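Local coordinates for protein gamma-D-glutamyl-L-lysine dipeptidyl-peptidase (Bacillus cereus ATCC 10987, PDB 3H41) that probably cleaves gamma-D-glutamyl-L-lysine bonds in murein peptides of the bacterial cell wall as a cysteine peptidase, releasing the dipeptide L-Ala-gamma-D-Glu, at residues A[117-129]-A[139-151]. Sequence-based numbering, arbitrary orientation.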
loop_
_atom_site.group_PDB
_atom_site.type_symbol
_atom_site.label_atom_id
_atom_site.label_comp_id
_atom_site.label_asym_id
_atom_site.label_seq_id
_atom_site.Cartn_x
_atom_site.Cartn_y
_atom_site.Cartn_z
ATOM N N GLU A 117 -15.263 14.172 -1.109
ATOM C CA GLU A 117 -15.854 14.360 -2.432
ATOM C C GLU A 117 -15.447 13.209 -3.347
ATOM O O GLU A 117 -14.543 12.433 -2.991
ATOM C CB GLU A 117 -15.447 15.745 -3.012
ATOM C CG GLU A 117 -16.165 16.926 -2.312
ATOM C CD GLU A 117 -15.906 18.341 -2.924
ATOM O OE1 GLU A 117 -15.244 18.468 -4.009
ATOM O OE2 GLU A 117 -16.405 19.334 -2.301
ATOM N N PRO A 118 -16.119 13.061 -4.514
ATOM C CA PRO A 118 -15.711 12.056 -5.486
ATOM C C PRO A 118 -14.227 12.194 -5.860
ATOM O O PRO A 118 -13.681 13.304 -5.857
ATOM C CB PRO A 118 -16.630 12.309 -6.683
ATOM C CG PRO A 118 -17.904 12.905 -6.032
ATOM C CD PRO A 118 -17.340 13.770 -4.930
ATOM N N PHE A 119 -13.589 11.061 -6.127
ATOM C CA PHE A 119 -12.140 11.007 -6.299
ATOM C C PHE A 119 -11.761 10.116 -7.461
ATOM O O PHE A 119 -12.536 9.275 -7.912
ATOM C CB PHE A 119 -11.421 10.579 -5.026
ATOM C CG PHE A 119 -11.785 9.196 -4.514
ATOM C CD1 PHE A 119 -11.334 8.039 -5.150
ATOM C CD2 PHE A 119 -12.490 9.054 -3.320
ATOM C CE1 PHE A 119 -11.659 6.787 -4.670
ATOM C CE2 PHE A 119 -12.827 7.790 -2.825
ATOM C CZ PHE A 119 -12.425 6.651 -3.512
ATOM N N VAL A 120 -10.533 10.318 -7.933
ATOM C CA VAL A 120 -9.925 9.487 -8.927
ATOM C C VAL A 120 -9.011 8.532 -8.192
ATOM O O VAL A 120 -8.246 8.951 -7.312
ATOM C CB VAL A 120 -9.077 10.322 -9.932
ATOM C CG1 VAL A 120 -8.323 9.391 -10.915
ATOM C CG2 VAL A 120 -9.978 11.309 -10.703
ATOM N N LEU A 121 -9.141 7.251 -8.505
ATOM C CA LEU A 121 -8.295 6.206 -7.937
ATOM C C LEU A 121 -7.345 5.773 -9.052
ATOM O O LEU A 121 -7.772 5.481 -10.165
ATOM C CB LEU A 121 -9.126 5.025 -7.444
ATOM C CG LEU A 121 -8.263 3.987 -6.675
ATOM C CD1 LEU A 121 -8.768 3.684 -5.318
ATOM C CD2 LEU A 121 -8.234 2.727 -7.526
ATOM N N VAL A 122 -6.049 5.782 -8.780
ATOM C CA VAL A 122 -5.081 5.443 -9.782
ATOM C C VAL A 122 -5.114 3.901 -9.928
ATOM O O VAL A 122 -4.985 3.196 -8.934
ATOM C CB VAL A 122 -3.692 5.918 -9.354
ATOM C CG1 VAL A 122 -2.629 5.422 -10.319
ATOM C CG2 VAL A 122 -3.664 7.410 -9.262
ATOM N N THR A 123 -5.281 3.402 -11.148
ATOM C CA THR A 123 -5.603 1.993 -11.374
ATOM C C THR A 123 -4.545 1.226 -12.196
ATOM O O THR A 123 -4.752 0.081 -12.545
ATOM C CB THR A 123 -7.002 1.839 -12.028
ATOM O OG1 THR A 123 -7.100 2.714 -13.162
ATOM C CG2 THR A 123 -8.090 2.190 -11.005
ATOM N N LYS A 124 -3.453 1.879 -12.548
ATOM C CA LYS A 124 -2.264 1.205 -13.052
ATOM C C LYS A 124 -1.193 1.121 -11.944
ATOM O O LYS A 124 -1.219 1.890 -11.001
ATOM C CB LYS A 124 -1.692 1.970 -14.241
ATOM C CG LYS A 124 -2.632 1.999 -15.442
ATOM C CD LYS A 124 -2.575 0.679 -16.186
ATOM C CE LYS A 124 -3.278 0.780 -17.555
ATOM N NZ LYS A 124 -4.745 1.026 -17.383
ATOM N N PRO A 125 -0.216 0.221 -12.095
ATOM C CA PRO A 125 0.778 0.029 -11.011
ATOM C C PRO A 125 1.432 1.321 -10.517
ATOM O O PRO A 125 1.526 1.579 -9.313
ATOM C CB PRO A 125 1.809 -0.897 -11.663
ATOM C CG PRO A 125 0.980 -1.698 -12.659
ATOM C CD PRO A 125 0.023 -0.692 -13.239
ATOM N N THR A 126 1.897 2.126 -11.461
ATOM C CA THR A 126 2.135 3.531 -11.196
ATOM C C THR A 126 1.633 4.325 -12.415
ATOM O O THR A 126 1.355 3.756 -13.480
ATOM C CB THR A 126 3.611 3.877 -10.952
ATOM O OG1 THR A 126 4.390 3.682 -12.145
ATOM C CG2 THR A 126 4.212 3.085 -9.761
ATOM N N ALA A 127 1.520 5.629 -12.246
ATOM C CA ALA A 127 1.132 6.509 -13.363
ATOM C C ALA A 127 1.754 7.855 -13.145
ATOM O O ALA A 127 2.075 8.185 -12.004
ATOM C CB ALA A 127 -0.410 6.664 -13.402
ATOM N N ILE A 128 1.871 8.653 -14.213
ATOM C CA ILE A 128 2.368 10.042 -14.119
ATOM C C ILE A 128 1.212 11.062 -13.997
ATOM O O ILE A 128 0.280 11.073 -14.796
ATOM C CB ILE A 128 3.319 10.409 -15.294
ATOM C CG1 ILE A 128 4.414 9.344 -15.453
ATOM C CG2 ILE A 128 3.983 11.897 -15.112
ATOM C CD1 ILE A 128 5.279 9.111 -14.203
ATOM N N LEU A 129 1.296 11.888 -12.951
ATOM C CA LEU A 129 0.449 13.082 -12.782
ATOM C C LEU A 129 1.227 14.280 -13.267
ATOM O O LEU A 129 2.419 14.408 -12.929
ATOM C CB LEU A 129 0.127 13.309 -11.302
ATOM C CG LEU A 129 -0.970 12.508 -10.663
ATOM C CD1 LEU A 129 -1.080 12.892 -9.217
ATOM C CD2 LEU A 129 -2.248 12.803 -11.387
ATOM N N SER A 139 5.925 17.264 -12.362
ATOM C CA SER A 139 5.111 16.081 -12.538
ATOM C C SER A 139 5.449 15.125 -11.389
ATOM O O SER A 139 6.406 15.365 -10.656
ATOM C CB SER A 139 5.407 15.431 -13.883
ATOM O OG SER A 139 6.801 15.113 -14.031
ATOM N N LEU A 140 4.641 14.089 -11.201
ATOM C CA LEU A 140 4.833 13.151 -10.082
ATOM C C LEU A 140 4.410 11.759 -10.512
ATOM O O LEU A 140 3.293 11.553 -11.020
ATOM C CB LEU A 140 3.995 13.579 -8.872
ATOM C CG LEU A 140 4.130 12.735 -7.614
ATOM C CD1 LEU A 140 5.609 12.804 -7.121
ATOM C CD2 LEU A 140 3.187 13.254 -6.528
ATOM N N GLU A 141 5.298 10.790 -10.304
ATOM C CA GLU A 141 4.900 9.394 -10.496
ATOM C C GLU A 141 4.159 8.908 -9.232
ATOM O O GLU A 141 4.746 8.853 -8.142
ATOM C CB GLU A 141 6.113 8.519 -10.774
ATOM C CG GLU A 141 5.713 7.068 -11.076
ATOM C CD GLU A 141 6.908 6.157 -11.396
ATOM O OE1 GLU A 141 8.063 6.609 -11.351
ATOM O OE2 GLU A 141 6.695 4.977 -11.725
ATOM N N VAL A 142 2.902 8.490 -9.391
ATOM C CA VAL A 142 2.086 8.089 -8.255
ATOM C C VAL A 142 1.751 6.592 -8.327
ATOM O O VAL A 142 1.700 5.982 -9.423
ATOM C CB VAL A 142 0.804 8.914 -8.144
ATOM C CG1 VAL A 142 1.167 10.372 -7.755
ATOM C CG2 VAL A 142 -0.005 8.900 -9.442
ATOM N N SER A 143 1.469 6.021 -7.156
ATOM C CA SER A 143 1.121 4.614 -7.041
ATOM C C SER A 143 -0.346 4.265 -7.313
ATOM O O SER A 143 -1.242 5.008 -6.977
ATOM C CB SER A 143 1.426 4.174 -5.597
ATOM O OG SER A 143 0.949 2.861 -5.324
ATOM N N TYR A 144 -0.565 3.086 -7.879
ATOM C CA TYR A 144 -1.811 2.358 -7.758
ATOM C C TYR A 144 -2.382 2.631 -6.371
ATOM O O TYR A 144 -1.673 2.619 -5.357
ATOM C CB TYR A 144 -1.551 0.840 -7.906
ATOM C CG TYR A 144 -2.826 0.051 -7.874
ATOM C CD1 TYR A 144 -3.667 0.035 -8.975
ATOM C CD2 TYR A 144 -3.242 -0.613 -6.719
ATOM C CE1 TYR A 144 -4.868 -0.669 -8.949
ATOM C CE2 TYR A 144 -4.466 -1.313 -6.678
ATOM C CZ TYR A 144 -5.280 -1.319 -7.815
ATOM O OH TYR A 144 -6.520 -1.962 -7.860
ATOM N N ASN A 145 -3.670 2.914 -6.346
ATOM C CA ASN A 145 -4.450 3.049 -5.099
ATOM C C ASN A 145 -4.359 4.431 -4.459
ATOM O O ASN A 145 -4.918 4.641 -3.390
ATOM C CB ASN A 145 -4.081 1.983 -4.057
ATOM C CG ASN A 145 -5.127 1.863 -2.954
ATOM O OD1 ASN A 145 -6.346 1.890 -3.216
ATOM N ND2 ASN A 145 -4.652 1.769 -1.701
ATOM N N THR A 146 -3.646 5.349 -5.100
ATOM C CA THR A 146 -3.659 6.786 -4.746
ATOM C C THR A 146 -5.057 7.335 -5.068
ATOM O O THR A 146 -5.613 7.000 -6.124
ATOM C CB THR A 146 -2.579 7.538 -5.535
ATOM O OG1 THR A 146 -1.254 6.990 -5.224
ATOM C CG2 THR A 146 -2.633 9.072 -5.262
ATOM N N ARG A 147 -5.635 8.113 -4.150
ATOM C CA ARG A 147 -6.930 8.736 -4.346
ATOM C C ARG A 147 -6.782 10.237 -4.219
ATOM O O ARG A 147 -6.281 10.713 -3.219
ATOM C CB ARG A 147 -7.963 8.267 -3.331
ATOM C CG ARG A 147 -8.210 6.775 -3.305
ATOM C CD ARG A 147 -7.480 6.107 -2.115
ATOM N NE ARG A 147 -7.706 4.663 -2.130
ATOM C CZ ARG A 147 -8.851 4.071 -1.773
ATOM N NH1 ARG A 147 -9.874 4.772 -1.304
ATOM N NH2 ARG A 147 -8.966 2.766 -1.866
ATOM N N LEU A 148 -7.221 10.974 -5.239
ATOM C CA LEU A 148 -7.217 12.425 -5.194
ATOM C C LEU A 148 -8.573 12.980 -5.638
ATOM O O LEU A 148 -9.204 12.441 -6.563
ATOM C CB LEU A 148 -6.094 12.986 -6.057
ATOM C CG LEU A 148 -4.670 12.586 -5.645
ATOM C CD1 LEU A 148 -3.712 12.824 -6.807
ATOM C CD2 LEU A 148 -4.181 13.310 -4.391
ATOM N N PRO A 149 -9.016 14.066 -5.002
ATOM C CA PRO A 149 -10.335 14.603 -5.383
ATOM C C PRO A 149 -10.430 14.985 -6.871
ATOM O O PRO A 149 -9.513 15.605 -7.417
ATOM C CB PRO A 149 -10.463 15.859 -4.520
ATOM C CG PRO A 149 -9.535 15.669 -3.380
ATOM C CD PRO A 149 -8.411 14.826 -3.902
ATOM N N LEU A 150 -11.537 14.622 -7.499
ATOM C CA LEU A 150 -11.769 14.895 -8.895
ATOM C C LEU A 150 -12.230 16.340 -9.000
ATOM O O LEU A 150 -13.170 16.730 -8.302
ATOM C CB LEU A 150 -12.856 13.994 -9.448
ATOM C CG LEU A 150 -13.337 14.185 -10.895
ATOM C CD1 LEU A 150 -12.232 13.856 -11.898
ATOM C CD2 LEU A 150 -14.584 13.300 -11.108
ATOM N N LEU A 151 -11.577 17.110 -9.873
ATOM C CA LEU A 151 -12.036 18.462 -10.166
ATOM C C LEU A 151 -12.838 18.576 -11.463
ATOM O O LEU A 151 -13.810 19.324 -11.519
ATOM C CB LEU A 151 -10.869 19.417 -10.183
ATOM C CG LEU A 151 -10.023 19.493 -8.910
ATOM C CD1 LEU A 151 -8.757 20.286 -9.191
ATOM C CD2 LEU A 151 -10.803 20.086 -7.753
HETATM O O HOH W 1 -13.391 18.111 -6.098
HETATM O O HOH W 2 -14.846 15.578 -6.500
#
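Arg147 lays its aliphatic stem over one face of the Phe119 ring, with CG 4.1 Å from the ring centroid in a CH-pi contact. With Phe119 CG between the backbone N and the carbonyl carbon (chi1 61°), the ring lies alongside the Arg147 side chain. The guanidinium has Leu121 CD1 over one face, 3.5 Å from NE, and at its edge, in plane, Asn145 O. A bend at chi2 (102°) turns the group back so that NE and NH2 both grip Asn145 OD1 side-on; OD1 lies in the guanidinium plane, which limits rotation, and NH1 bonds Gln181 OE1. The Tyr144 ring meets Thr123 C and Lys124 O edge-on in its plane, while Phe199 packs edge-to-face with it and Ser226 bonds its OH. Ser143 to Thr146 form a type II turn, whose Ser143 O accepts from both Thr146 N and OG1. Asn145 N closes onto Val122 O (2.9 Å, nearly straight at 176°). Farther along, Thr126 OG1 donates to the anti lone pair of Glu141 OE2 (2.7 Å), which Trp40 also binds; the extended Glu141 side chain slants across that of Ile128, whose CD1 lies 3.6 Å from Glu141 CB. Leu129 CD1 meets Leu148 CD1 tip to tip at 3.6 Å, while the Leu129 side chain crosses that of Val142 at about a right angle, joining the two strand pairs. Those pairs, 119-122 with 147-151 and 126-129 with 139-143, are antiparallel, separated by loops and a one-residue register shift, within the sheet of the SH3b2 domain, consistent with a small SH3-like barrel.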